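Local structure of CRISPR-associated endonuclease C2c1 (Alicyclobacillus acidoterrestris, 5U31) at residues V203-W217 with K423-V435. The protein is an RNA-guided, metal-dependent CRISPR endonuclease that recognises a protospacer adjacent motif and cleaves target DNA with its RuvC domain in antiviral defence. The protein carries 3 engineered substitutions. Sequence-based numbering, arbitrary orientation.
Sequences VEWKPLRKGQAVRTW and KLLKVENGVAREV. With nucleotides of chain D.
Glu434 carries the polar part of this contact, and each carboxylate oxygen takes one N-H from 203-217. Its OE2 accepts the backbone N of Lys206 at 2.7 Å, on the anti side. Its OE1 accepts NE1 of Trp217 at 2.8 Å; the bond lies in the indole plane but meets the carboxylate from above. Glu434 reaches 203-217 with CG anti to the backbone N (chi1 -178°) and the chain beyond extended. The carboxylate also lies at the edge of the Trp205 ring, nearly perpendicular to it. Arg215 NE lies 4.2 Å from Glu434 OE2, too far for a salt bridge, though the opposite charges probably attract. Arg215 NH2 bonds Lys206 O in the guanidinium plane, which ties Lys206 to Arg215 and closes the loop between them.

Two backbone bonds form a single beta bridge: Glu204 N to Ala432 O (2.8 Å) and Glu434 N to Glu204 O (3.2 Å).

Apolar packing lies beside the bridge. Val203 CG2 touches Ala432 CB at 3.6 Å, and its CG1 meets Leu425 CD2 tip to tip. Trp205 CZ3 reaches the same Leu425 methyl.

Near the DNA, Lys423 NZ donates to Thr216 OG1 (3.0 Å), which also bonds His403. Between Lys206 and Thr216, the backbone N-H groups of Ala213 and Val214 both donate to OP1 of DG5 of chain D.

The contact joins REC1 to WED-II, the two domains through which most of the PAM recognition occurs. The 424-428/431-435 hairpin meets the loop leading into helix 216-257, and helix 17-45 packs against Val203, Trp217 and Leu424.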
ATOM      1  N   VAL A 203     -17.219 -29.122  27.467  1.00 41.69           N
ATOM      2  CA  VAL A 203     -16.340 -28.687  28.544  1.00 36.44           C
ATOM      3  C   VAL A 203     -17.118 -28.680  29.852  1.00 34.27           C
ATOM      4  O   VAL A 203     -18.237 -28.158  29.920  1.00 43.27           O
ATOM      5  CB  VAL A 203     -15.757 -27.297  28.236  1.00 38.17           C
ATOM      6  CG1 VAL A 203     -14.848 -26.843  29.357  1.00 36.48           C
ATOM      7  CG2 VAL A 203     -15.002 -27.314  26.913  1.00 47.64           C
ATOM      8  N   GLU A 204     -16.531 -29.266  30.897  1.00 34.57           N
ATOM      9  CA  GLU A 204     -17.129 -29.246  32.233  1.00 33.78           C
ATOM     10  C   GLU A 204     -16.830 -27.894  32.872  1.00 33.53           C
ATOM     11  O   GLU A 204     -15.869 -27.717  33.625  1.00 33.93           O
ATOM     12  CB  GLU A 204     -16.606 -30.397  33.082  1.00 34.68           C
ATOM     13  CG  GLU A 204     -16.926 -31.764  32.520  1.00 52.33           C
ATOM     14  CD  GLU A 204     -16.351 -32.886  33.358  1.00 57.22           C
ATOM     15  OE1 GLU A 204     -15.708 -32.592  34.390  1.00 51.74           O
ATOM     16  OE2 GLU A 204     -16.546 -34.062  32.983  1.00 61.91           O
ATOM     17  N   TRP A 205     -17.671 -26.917  32.552  1.00 32.92           N
ATOM     18  CA  TRP A 205     -17.475 -25.579  33.076  1.00 32.69           C
ATOM     19  C   TRP A 205     -17.759 -25.549  34.575  1.00 33.26           C
ATOM     20  O   TRP A 205     -18.442 -26.418  35.125  1.00 33.68           O
ATOM     21  CB  TRP A 205     -18.378 -24.575  32.358  1.00 31.98           C
ATOM     22  CG  TRP A 205     -18.254 -24.557  30.856  1.00 32.39           C
ATOM     23  CD1 TRP A 205     -19.065 -25.186  29.957  1.00 35.12           C
ATOM     24  CD2 TRP A 205     -17.271 -23.858  30.085  1.00 32.59           C
ATOM     25  NE1 TRP A 205     -18.646 -24.927  28.675  1.00 30.85           N
ATOM     26  CE2 TRP A 205     -17.545 -24.114  28.726  1.00 37.20           C
ATOM     27  CE3 TRP A 205     -16.182 -23.046  30.412  1.00 31.12           C
ATOM     28  CZ2 TRP A 205     -16.769 -23.588  27.696  1.00 43.15           C
ATOM     29  CZ3 TRP A 205     -15.416 -22.521  29.389  1.00 37.08           C
ATOM     30  CH2 TRP A 205     -15.713 -22.794  28.047  1.00 37.03           C
ATOM     31  N   LYS A 206     -17.210 -24.537  35.238  1.00 36.29           N
ATOM     32  CA  LYS A 206     -17.560 -24.289  36.628  1.00 37.01           C
ATOM     33  C   LYS A 206     -19.075 -24.132  36.745  1.00 43.25           C
ATOM     34  O   LYS A 206     -19.700 -23.500  35.882  1.00 51.40           O
ATOM     35  CB  LYS A 206     -16.846 -23.035  37.141  1.00 56.51           C
ATOM     36  CG  LYS A 206     -17.270 -22.571  38.530  1.00 72.79           C
ATOM     37  CD  LYS A 206     -16.740 -21.178  38.851  1.00 74.79           C
ATOM     38  CE  LYS A 206     -17.248 -20.691  40.203  1.00 83.71           C
ATOM     39  NZ  LYS A 206     -16.849 -19.282  40.484  1.00 91.73           N
ATOM     40  N   PRO A 207     -19.702 -24.715  37.768  1.00 38.34           N
ATOM     41  CA  PRO A 207     -21.163 -24.641  37.875  1.00 41.50           C
ATOM     42  C   PRO A 207     -21.649 -23.204  37.979  1.00 38.38           C
ATOM     43  O   PRO A 207     -20.976 -22.334  38.534  1.00 42.27           O
ATOM     44  CB  PRO A 207     -21.466 -25.423  39.156  1.00 34.94           C
ATOM     45  CG  PRO A 207     -20.300 -26.326  39.328  1.00 35.43           C
ATOM     46  CD  PRO A 207     -19.118 -25.555  38.825  1.00 36.58           C
ATOM     47  N   LEU A 208     -22.835 -22.965  37.434  1.00 33.33           N
ATOM     48  CA  LEU A 208     -23.405 -21.627  37.447  1.00 33.03           C
ATOM     49  C   LEU A 208     -23.832 -21.238  38.861  1.00 34.05           C
ATOM     50  O   LEU A 208     -24.414 -22.041  39.593  1.00 35.85           O
ATOM     51  CB  LEU A 208     -24.592 -21.555  36.488  1.00 32.53           C
ATOM     52  CG  LEU A 208     -24.285 -21.731  34.995  1.00 38.77           C
ATOM     53  CD1 LEU A 208     -25.561 -21.820  34.176  1.00 31.61           C
ATOM     54  CD2 LEU A 208     -23.419 -20.598  34.484  1.00 42.31           C
ATOM     55  N   ARG A 209     -23.517 -20.003  39.249  1.00 36.09           N
ATOM     56  CA  ARG A 209     -23.977 -19.473  40.523  1.00 34.28           C
ATOM     57  C   ARG A 209     -25.497 -19.348  40.522  1.00 37.20           C
ATOM     58  O   ARG A 209     -26.169 -19.562  39.508  1.00 35.52           O
ATOM     59  CB  ARG A 209     -23.369 -18.098  40.798  1.00 39.36           C
ATOM     60  CG  ARG A 209     -21.858 -18.045  40.985  1.00 62.51           C
ATOM     61  CD  ARG A 209     -21.421 -16.587  41.083  1.00 82.95           C
ATOM     62  NE  ARG A 209     -20.257 -16.380  41.941  1.00 99.55           N
ATOM     63  CZ  ARG A 209     -19.914 -15.201  42.457  1.00 95.18           C
ATOM     64  NH1 ARG A 209     -20.654 -14.126  42.210  1.00 80.27           N
ATOM     65  NH2 ARG A 209     -18.839 -15.094  43.228  1.00 87.99           N
ATOM     66  N   LYS A 210     -26.043 -18.980  41.679  1.00 34.84           N
ATOM     67  CA  LYS A 210     -27.457 -18.643  41.742  1.00 34.86           C
ATOM     68  C   LYS A 210     -27.696 -17.326  41.015  1.00 46.03           C
ATOM     69  O   LYS A 210     -26.946 -16.359  41.194  1.00 34.37           O
ATOM     70  CB  LYS A 210     -27.935 -18.542  43.188  1.00 35.73           C
ATOM     71  CG  LYS A 210     -29.402 -18.157  43.300  1.00 35.82           C
ATOM     72  CD  LYS A 210     -29.814 -17.888  44.730  1.00 36.73           C
ATOM     73  CE  LYS A 210     -31.282 -17.512  44.802  1.00 36.86           C
ATOM     74  NZ  LYS A 210     -31.774 -17.466  46.201  1.00 93.36           N
ATOM     75  N   GLY A 211     -28.738 -17.298  40.188  1.00 40.47           N
ATOM     76  CA  GLY A 211     -29.044 -16.120  39.413  1.00 40.81           C
ATOM     77  C   GLY A 211     -28.121 -15.873  38.247  1.00 41.06           C
ATOM     78  O   GLY A 211     -28.076 -14.749  37.738  1.00 36.95           O
ATOM     79  N   GLN A 212     -27.374 -16.886  37.814  1.00 42.76           N
ATOM     80  CA  GLN A 212     -26.477 -16.778  36.674  1.00 34.89           C
ATOM     81  C   GLN A 212     -26.906 -17.744  35.581  1.00 35.28           C
ATOM     82  O   GLN A 212     -27.228 -18.905  35.853  1.00 31.88           O
ATOM     83  CB  GLN A 212     -25.029 -17.078  37.064  1.00 39.87           C
ATOM     84  CG  GLN A 212     -24.089 -17.071  35.862  1.00 47.92           C
ATOM     85  CD  GLN A 212     -22.721 -17.624  36.175  1.00 41.47           C
ATOM     86  OE1 GLN A 212     -22.545 -18.381  37.129  1.00 37.49           O
ATOM     87  NE2 GLN A 212     -21.739 -17.249  35.368  1.00 31.44           N
ATOM     88  N   ALA A 213     -26.901 -17.260  34.342  1.00 34.65           N
ATOM     89  CA  ALA A 213     -27.103 -18.115  33.181  1.00 30.70           C
ATOM     90  C   ALA A 213     -26.012 -17.991  32.137  1.00 30.25           C
ATOM     91  O   ALA A 213     -25.854 -18.918  31.332  1.00 30.09           O
ATOM     92  CB  ALA A 213     -28.454 -17.822  32.516  1.00 30.55           C
ATOM     93  N   VAL A 214     -25.245 -16.903  32.133  1.00 30.08           N
ATOM     94  CA  VAL A 214     -24.260 -16.611  31.101  1.00 34.65           C
ATOM     95  C   VAL A 214     -22.876 -16.553  31.735  1.00 29.85           C
ATOM     96  O   VAL A 214     -22.700 -15.964  32.808  1.00 44.89           O
ATOM     97  CB  VAL A 214     -24.588 -15.284  30.384  1.00 29.31           C
ATOM     98  CG1 VAL A 214     -23.525 -14.948  29.361  1.00 30.04           C
ATOM     99  CG2 VAL A 214     -25.950 -15.355  29.729  1.00 29.19           C
ATOM    100  N   ARG A 215     -21.899 -17.166  31.076  1.00 29.69           N
ATOM    101  CA  ARG A 215     -20.507 -17.111  31.496  1.00 35.18           C
ATOM    102  C   ARG A 215     -19.752 -16.061  30.689  1.00 34.91           C
ATOM    103  O   ARG A 215     -20.140 -15.707  29.574  1.00 30.40           O
ATOM    104  CB  ARG A 215     -19.835 -18.474  31.332  1.00 30.04           C
ATOM    105  CG  ARG A 215     -20.399 -19.544  32.231  1.00 30.53           C
ATOM    106  CD  ARG A 215     -19.683 -20.855  32.021  1.00 33.14           C
ATOM    107  NE  ARG A 215     -20.071 -21.848  33.017  1.00 40.26           N
ATOM    108  CZ  ARG A 215     -21.140 -22.628  32.914  1.00 37.02           C
ATOM    109  NH1 ARG A 215     -21.935 -22.531  31.859  1.00 40.37           N
ATOM    110  NH2 ARG A 215     -21.414 -23.504  33.866  1.00 31.98           N
ATOM    111  N   THR A 216     -18.652 -15.567  31.272  1.00 42.81           N
ATOM    112  CA  THR A 216     -17.855 -14.547  30.594  1.00 29.41           C
ATOM    113  C   THR A 216     -17.398 -15.016  29.222  1.00 29.00           C
ATOM    114  O   THR A 216     -17.234 -14.197  28.309  1.00 39.61           O
ATOM    115  CB  THR A 216     -16.640 -14.157  31.440  1.00 29.81           C
ATOM    116  OG1 THR A 216     -15.757 -15.277  31.563  1.00 30.87           O
ATOM    117  CG2 THR A 216     -17.069 -13.711  32.818  1.00 43.16           C
ATOM    118  N   TRP A 217     -17.191 -16.322  29.055  1.00 33.14           N
ATOM    119  CA  TRP A 217     -16.816 -16.847  27.748  1.00 28.82           C
ATOM    120  C   TRP A 217     -17.908 -16.574  26.723  1.00 28.40           C
ATOM    121  O   TRP A 217     -17.617 -16.224  25.574  1.00 28.08           O
ATOM    122  CB  TRP A 217     -16.524 -18.344  27.851  1.00 29.13           C
ATOM    123  CG  TRP A 217     -15.689 -18.710  29.047  1.00 39.51           C
ATOM    124  CD1 TRP A 217     -16.131 -19.241  30.223  1.00 41.70           C
ATOM    125  CD2 TRP A 217     -14.272 -18.554  29.187  1.00 40.32           C
ATOM    126  NE1 TRP A 217     -15.078 -19.431  31.083  1.00 37.52           N
ATOM    127  CE2 TRP A 217     -13.925 -19.019  30.470  1.00 39.50           C
ATOM    128  CE3 TRP A 217     -13.263 -18.068  28.351  1.00 36.85           C
ATOM    129  CZ2 TRP A 217     -12.613 -19.015  30.936  1.00 46.50           C
ATOM    130  CZ3 TRP A 217     -11.961 -18.064  28.814  1.00 32.52           C
ATOM    131  CH2 TRP A 217     -11.646 -18.535  30.094  1.00 43.30           C
ATOM    132  N   LYS A 423      -8.901 -17.404  34.733  1.00 33.23           N
ATOM    133  CA  LYS A 423      -9.745 -18.529  34.369  1.00 33.02           C
ATOM    134  C   LYS A 423      -9.214 -19.098  33.068  1.00 41.32           C
ATOM    135  O   LYS A 423      -8.774 -18.350  32.193  1.00 34.53           O
ATOM    136  CB  LYS A 423     -11.217 -18.129  34.207  1.00 32.49           C
ATOM    137  CG  LYS A 423     -11.955 -17.890  35.506  1.00 32.93           C
ATOM    138  CD  LYS A 423     -13.455 -17.823  35.271  1.00 45.67           C
ATOM    139  CE  LYS A 423     -13.824 -16.701  34.309  1.00 37.57           C
ATOM    140  NZ  LYS A 423     -15.297 -16.543  34.206  1.00 31.45           N
ATOM    141  N   LEU A 424      -9.251 -20.417  32.944  1.00 32.89           N
ATOM    142  CA  LEU A 424      -8.706 -21.075  31.768  1.00 32.69           C
ATOM    143  C   LEU A 424      -9.351 -22.446  31.651  1.00 33.48           C
ATOM    144  O   LEU A 424     -10.245 -22.803  32.424  1.00 36.99           O
ATOM    145  CB  LEU A 424      -7.181 -21.170  31.854  1.00 33.21           C
ATOM    146  CG  LEU A 424      -6.395 -21.173  30.547  1.00 32.91           C
ATOM    147  CD1 LEU A 424      -6.567 -19.849  29.824  1.00 32.20           C
ATOM    148  CD2 LEU A 424      -4.933 -21.439  30.840  1.00 47.18           C
ATOM    149  N   LEU A 425      -8.897 -23.211  30.668  1.00 35.37           N
ATOM    150  CA  LEU A 425      -9.344 -24.577  30.466  1.00 34.63           C
ATOM    151  C   LEU A 425      -8.171 -25.522  30.656  1.00 38.22           C
ATOM    152  O   LEU A 425      -7.050 -25.233  30.228  1.00 40.24           O
ATOM    153  CB  LEU A 425      -9.946 -24.768  29.079  1.00 32.48           C
ATOM    154  CG  LEU A 425     -11.298 -24.098  28.870  1.00 31.84           C
ATOM    155  CD1 LEU A 425     -11.908 -24.599  27.580  1.00 35.67           C
ATOM    156  CD2 LEU A 425     -12.207 -24.389  30.047  1.00 32.13           C
ATOM    157  N   LYS A 426      -8.437 -26.644  31.306  1.00 38.84           N
ATOM    158  CA  LYS A 426      -7.441 -27.676  31.525  1.00 35.27           C
ATOM    159  C   LYS A 426      -8.009 -28.990  31.019  1.00 35.46           C
ATOM    160  O   LYS A 426      -9.195 -29.270  31.210  1.00 43.92           O
ATOM    161  CB  LYS A 426      -7.076 -27.766  33.003  1.00 36.06           C
ATOM    162  CG  LYS A 426      -5.799 -28.511  33.284  1.00 53.64           C
ATOM    163  CD  LYS A 426      -4.907 -27.707  34.213  1.00 64.50           C
ATOM    164  CE  LYS A 426      -5.216 -27.955  35.680  1.00 56.00           C
ATOM    165  NZ  LYS A 426      -4.337 -27.112  36.542  1.00 52.13           N
ATOM    166  N   VAL A 427      -7.178 -29.785  30.352  1.00 35.85           N
ATOM    167  CA  VAL A 427      -7.621 -31.028  29.729  1.00 36.09           C
ATOM    168  C   VAL A 427      -6.768 -32.166  30.266  1.00 45.53           C
ATOM    169  O   VAL A 427      -5.538 -32.144  30.130  1.00 64.63           O
ATOM    170  CB  VAL A 427      -7.546 -30.959  28.197  1.00 35.58           C
ATOM    171  CG1 VAL A 427      -7.939 -32.292  27.590  1.00 35.97           C
ATOM    172  CG2 VAL A 427      -8.460 -29.855  27.678  1.00 35.56           C
ATOM    173  N   GLU A 428      -7.420 -33.159  30.872  1.00 46.73           N
ATOM    174  CA  GLU A 428      -6.745 -34.306  31.467  1.00 56.33           C
ATOM    175  C   GLU A 428      -7.475 -35.569  31.039  1.00 65.46           C
ATOM    176  O   GLU A 428      -8.638 -35.766  31.408  1.00 68.39           O
ATOM    177  CB  GLU A 428      -6.717 -34.209  32.998  1.00 66.69           C
ATOM    178  CG  GLU A 428      -6.496 -32.807  33.555  1.00 86.50           C
ATOM    179  CD  GLU A 428      -7.171 -32.610  34.905  1.00 92.36           C
ATOM    180  OE1 GLU A 428      -7.362 -33.616  35.624  1.00 93.84           O
ATOM    181  OE2 GLU A 428      -7.525 -31.457  35.237  1.00 85.19           O
ATOM    182  N   ASN A 429      -6.796 -36.421  30.272  1.00 73.32           N
ATOM    183  CA  ASN A 429      -7.374 -37.677  29.791  1.00 75.32           C
ATOM    184  C   ASN A 429      -8.651 -37.433  28.991  1.00 71.43           C
ATOM    185  O   ASN A 429      -9.633 -38.167  29.116  1.00 76.04           O
ATOM    186  CB  ASN A 429      -7.639 -38.651  30.942  1.00 80.61           C
ATOM    187  CG  ASN A 429      -6.399 -39.414  31.358  1.00 90.71           C
ATOM    188  OD1 ASN A 429      -5.955 -40.324  30.658  1.00 94.12           O
ATOM    189  ND2 ASN A 429      -5.842 -39.058  32.511  1.00 91.68           N
ATOM    190  N   GLY A 430      -8.647 -36.377  28.181  1.00 68.47           N
ATOM    191  CA  GLY A 430      -9.708 -36.142  27.227  1.00 67.01           C
ATOM    192  C   GLY A 430     -10.885 -35.316  27.709  1.00 58.11           C
ATOM    193  O   GLY A 430     -11.738 -34.961  26.885  1.00 52.77           O
ATOM    194  N   VAL A 431     -10.978 -34.998  29.003  1.00 39.19           N
ATOM    195  CA  VAL A 431     -12.080 -34.191  29.523  1.00 45.01           C
ATOM    196  C   VAL A 431     -11.593 -32.770  29.774  1.00 47.46           C
ATOM    197  O   VAL A 431     -10.606 -32.552  30.489  1.00 43.82           O
ATOM    198  CB  VAL A 431     -12.695 -34.799  30.797  1.00 36.94           C
ATOM    199  CG1 VAL A 431     -13.403 -36.089  30.468  1.00 37.40           C
ATOM    200  CG2 VAL A 431     -11.648 -35.030  31.867  1.00 48.29           C
ATOM    201  N   ALA A 432     -12.288 -31.805  29.183  1.00 43.78           N
ATOM    202  CA  ALA A 432     -11.986 -30.396  29.372  1.00 35.52           C
ATOM    203  C   ALA A 432     -12.678 -29.896  30.632  1.00 34.40           C
ATOM    204  O   ALA A 432     -13.886 -30.084  30.802  1.00 49.83           O
ATOM    205  CB  ALA A 432     -12.438 -29.585  28.158  1.00 33.54           C
ATOM    206  N   ARG A 433     -11.910 -29.254  31.506  1.00 34.62           N
ATOM    207  CA  ARG A 433     -12.397 -28.788  32.796  1.00 34.79           C
ATOM    208  C   ARG A 433     -11.959 -27.342  32.983  1.00 44.81           C
ATOM    209  O   ARG A 433     -10.794 -27.011  32.739  1.00 34.48           O
ATOM    210  CB  ARG A 433     -11.869 -29.702  33.922  1.00 35.80           C
ATOM    211  CG  ARG A 433     -11.693 -29.063  35.299  1.00 51.60           C
ATOM    212  CD  ARG A 433     -10.649 -29.814  36.152  1.00 47.49           C
ATOM    213  NE  ARG A 433     -10.201 -29.021  37.302  1.00 65.74           N
ATOM    214  CZ  ARG A 433      -9.006 -29.141  37.883  1.00 76.53           C
ATOM    215  NH1 ARG A 433      -8.682 -28.370  38.920  1.00 38.78           N
ATOM    216  NH2 ARG A 433      -8.126 -30.023  37.422  1.00 69.32           N
ATOM    217  N   GLU A 434     -12.896 -26.481  33.378  1.00 39.51           N
ATOM    218  CA  GLU A 434     -12.574 -25.081  33.634  1.00 35.16           C
ATOM    219  C   GLU A 434     -11.847 -24.953  34.968  1.00 34.45           C
ATOM    220  O   GLU A 434     -12.238 -25.568  35.964  1.00 47.12           O
ATOM    221  CB  GLU A 434     -13.847 -24.229  33.631  1.00 33.14           C
ATOM    222  CG  GLU A 434     -13.626 -22.729  33.849  1.00 32.84           C
ATOM    223  CD  GLU A 434     -14.919 -21.928  33.789  1.00 39.81           C
ATOM    224  OE1 GLU A 434     -14.853 -20.692  33.619  1.00 40.52           O
ATOM    225  OE2 GLU A 434     -16.004 -22.535  33.910  1.00 42.02           O
ATOM    226  N   VAL A 435     -10.783 -24.154  34.985  1.00 34.49           N
ATOM    227  CA  VAL A 435      -9.909 -24.036  36.142  1.00 37.80           C
ATOM    228  C   VAL A 435      -9.644 -22.565  36.420  1.00 46.81           C
ATOM    229  O   VAL A 435      -9.927 -21.689  35.603  1.00 34.33           O
ATOM    230  CB  VAL A 435      -8.583 -24.789  35.942  1.00 35.84           C
ATOM    231  CG1 VAL A 435      -8.835 -26.285  35.862  1.00 36.25           C
ATOM    232  CG2 VAL A 435      -7.883 -24.273  34.689  1.00 35.26           C
TER
ATOM    233  P    DG D   4     -19.043 -15.027  37.385  1.00 32.43           P
ATOM    234  OP1  DG D   4     -19.272 -16.455  37.699  1.00 32.70           O
ATOM    235  OP2  DG D   4     -18.099 -14.622  36.316  1.00 31.94           O
ATOM    236  O5'  DG D   4     -20.464 -14.365  37.068  1.00 36.35           O
ATOM    237  C5'  DG D   4     -21.590 -14.704  37.851  1.00 32.48           C
ATOM    238  C4'  DG D   4     -22.772 -13.811  37.526  1.00 32.24           C
ATOM    239  O4'  DG D   4     -22.584 -12.498  38.109  1.00 43.63           O
ATOM    240  C3'  DG D   4     -23.037 -13.590  36.043  1.00 31.49           C
ATOM    241  O3'  DG D   4     -24.419 -13.790  35.786  1.00 37.48           O
ATOM    242  C2'  DG D   4     -22.612 -12.136  35.815  1.00 31.37           C
ATOM    243  C1'  DG D   4     -22.899 -11.505  37.159  1.00 32.08           C
ATOM    244  N9   DG D   4     -22.056 -10.359  37.443  1.00 32.26           N
ATOM    245  C8   DG D   4     -20.753 -10.197  37.067  1.00 32.10           C
ATOM    246  N7   DG D   4     -20.224  -9.087  37.490  1.00 32.42           N
ATOM    247  C5   DG D   4     -21.241  -8.474  38.200  1.00 32.83           C
ATOM    248  C6   DG D   4     -21.250  -7.238  38.890  1.00 45.53           C
ATOM    249  O6   DG D   4     -20.321  -6.417  39.009  1.00 33.58           O
ATOM    250  N1   DG D   4     -22.491  -6.990  39.483  1.00 33.73           N
ATOM    251  C2   DG D   4     -23.577  -7.836  39.414  1.00 33.58           C
ATOM    252  N2   DG D   4     -24.687  -7.431  40.042  1.00 34.03           N
ATOM    253  N3   DG D   4     -23.575  -8.997  38.770  1.00 33.09           N
ATOM    254  C4   DG D   4     -22.378  -9.248  38.187  1.00 32.74           C
ATOM    255  P    DG D   5     -25.061 -13.447  34.357  1.00 30.75           P
ATOM    256  OP1  DG D   5     -25.973 -14.554  33.989  1.00 35.15           O
ATOM    257  OP2  DG D   5     -24.008 -13.010  33.415  1.00 30.66           O
ATOM    258  O5'  DG D   5     -25.962 -12.178  34.657  1.00 35.03           O
ATOM    259  C5'  DG D   5     -27.100 -12.309  35.454  1.00 31.36           C
ATOM    260  C4'  DG D   5     -27.730 -10.959  35.670  1.00 31.57           C
ATOM    261  O4'  DG D   5     -26.722 -10.033  36.146  1.00 31.76           O
ATOM    262  C3'  DG D   5     -28.332 -10.325  34.426  1.00 31.12           C
ATOM    263  O3'  DG D   5     -29.522  -9.680  34.793  1.00 31.49           O
ATOM    264  C2'  DG D   5     -27.256  -9.330  33.987  1.00 30.89           C
ATOM    265  C1'  DG D   5     -26.684  -8.894  35.324  1.00 31.47           C
ATOM    266  N9   DG D   5     -25.296  -8.437  35.259  1.00 31.38           N
ATOM    267  C8   DG D   5     -24.255  -9.045  34.605  1.00 31.15           C
ATOM    268  N7   DG D   5     -23.121  -8.412  34.734  1.00 32.92           N
ATOM    269  C5   DG D   5     -23.428  -7.322  35.533  1.00 31.54           C
ATOM    270  C6   DG D   5     -22.596  -6.282  36.010  1.00 31.89           C
ATOM    271  O6   DG D   5     -21.379  -6.115  35.817  1.00 33.05           O
ATOM    272  N1   DG D   5     -23.307  -5.374  36.788  1.00 32.46           N
ATOM    273  C2   DG D   5     -24.645  -5.460  37.070  1.00 32.65           C
ATOM    274  N2   DG D   5     -25.153  -4.486  37.839  1.00 33.28           N
ATOM    275  N3   DG D   5     -25.434  -6.428  36.629  1.00 32.31           N
ATOM    276  C4   DG D   5     -24.759  -7.321  35.868  1.00 31.76           C
ATOM    277  P    DT D   3     -14.220 -10.385  39.172  1.00 34.03           P
ATOM    278  OP1  DT D   3     -13.317 -11.105  38.265  1.00 39.20           O
ATOM    279  OP2  DT D   3     -14.608  -9.001  38.838  1.00 49.06           O
ATOM    280  O5'  DT D   3     -15.555 -11.241  39.285  1.00 35.24           O
ATOM    281  C5'  DT D   3     -15.490 -12.591  39.674  1.00 34.12           C
ATOM    282  C4'  DT D   3     -16.878 -13.121  39.938  1.00 34.08           C
ATOM    283  O4'  DT D   3     -17.543 -12.251  40.882  1.00 34.58           O
ATOM    284  C3'  DT D   3     -17.773 -13.167  38.711  1.00 33.23           C
ATOM    285  O3'  DT D   3     -18.582 -14.319  38.753  1.00 33.20           O
ATOM    286  C2'  DT D   3     -18.600 -11.895  38.848  1.00 33.21           C
ATOM    287  C1'  DT D   3     -18.767 -11.822  40.345  1.00 34.10           C
ATOM    288  N1   DT D   3     -19.043 -10.462  40.860  1.00 34.44           N
ATOM    289  C2   DT D   3     -20.310 -10.153  41.282  1.00 34.62           C
ATOM    290  O2   DT D   3     -21.239 -10.938  41.231  1.00 48.04           O
ATOM    291  N3   DT D   3     -20.459  -8.884  41.761  1.00 35.03           N
ATOM    292  C4   DT D   3     -19.484  -7.914  41.864  1.00 35.27           C
ATOM    293  O4   DT D   3     -19.716  -6.798  42.309  1.00 35.69           O
ATOM    294  C5   DT D   3     -18.171  -8.307  41.411  1.00 35.04           C
ATOM    295  C7   DT D   3     -17.028  -7.340  41.471  1.00 35.32           C
ATOM    296  C6   DT D   3     -18.016  -9.550  40.941  1.00 34.65           C
TER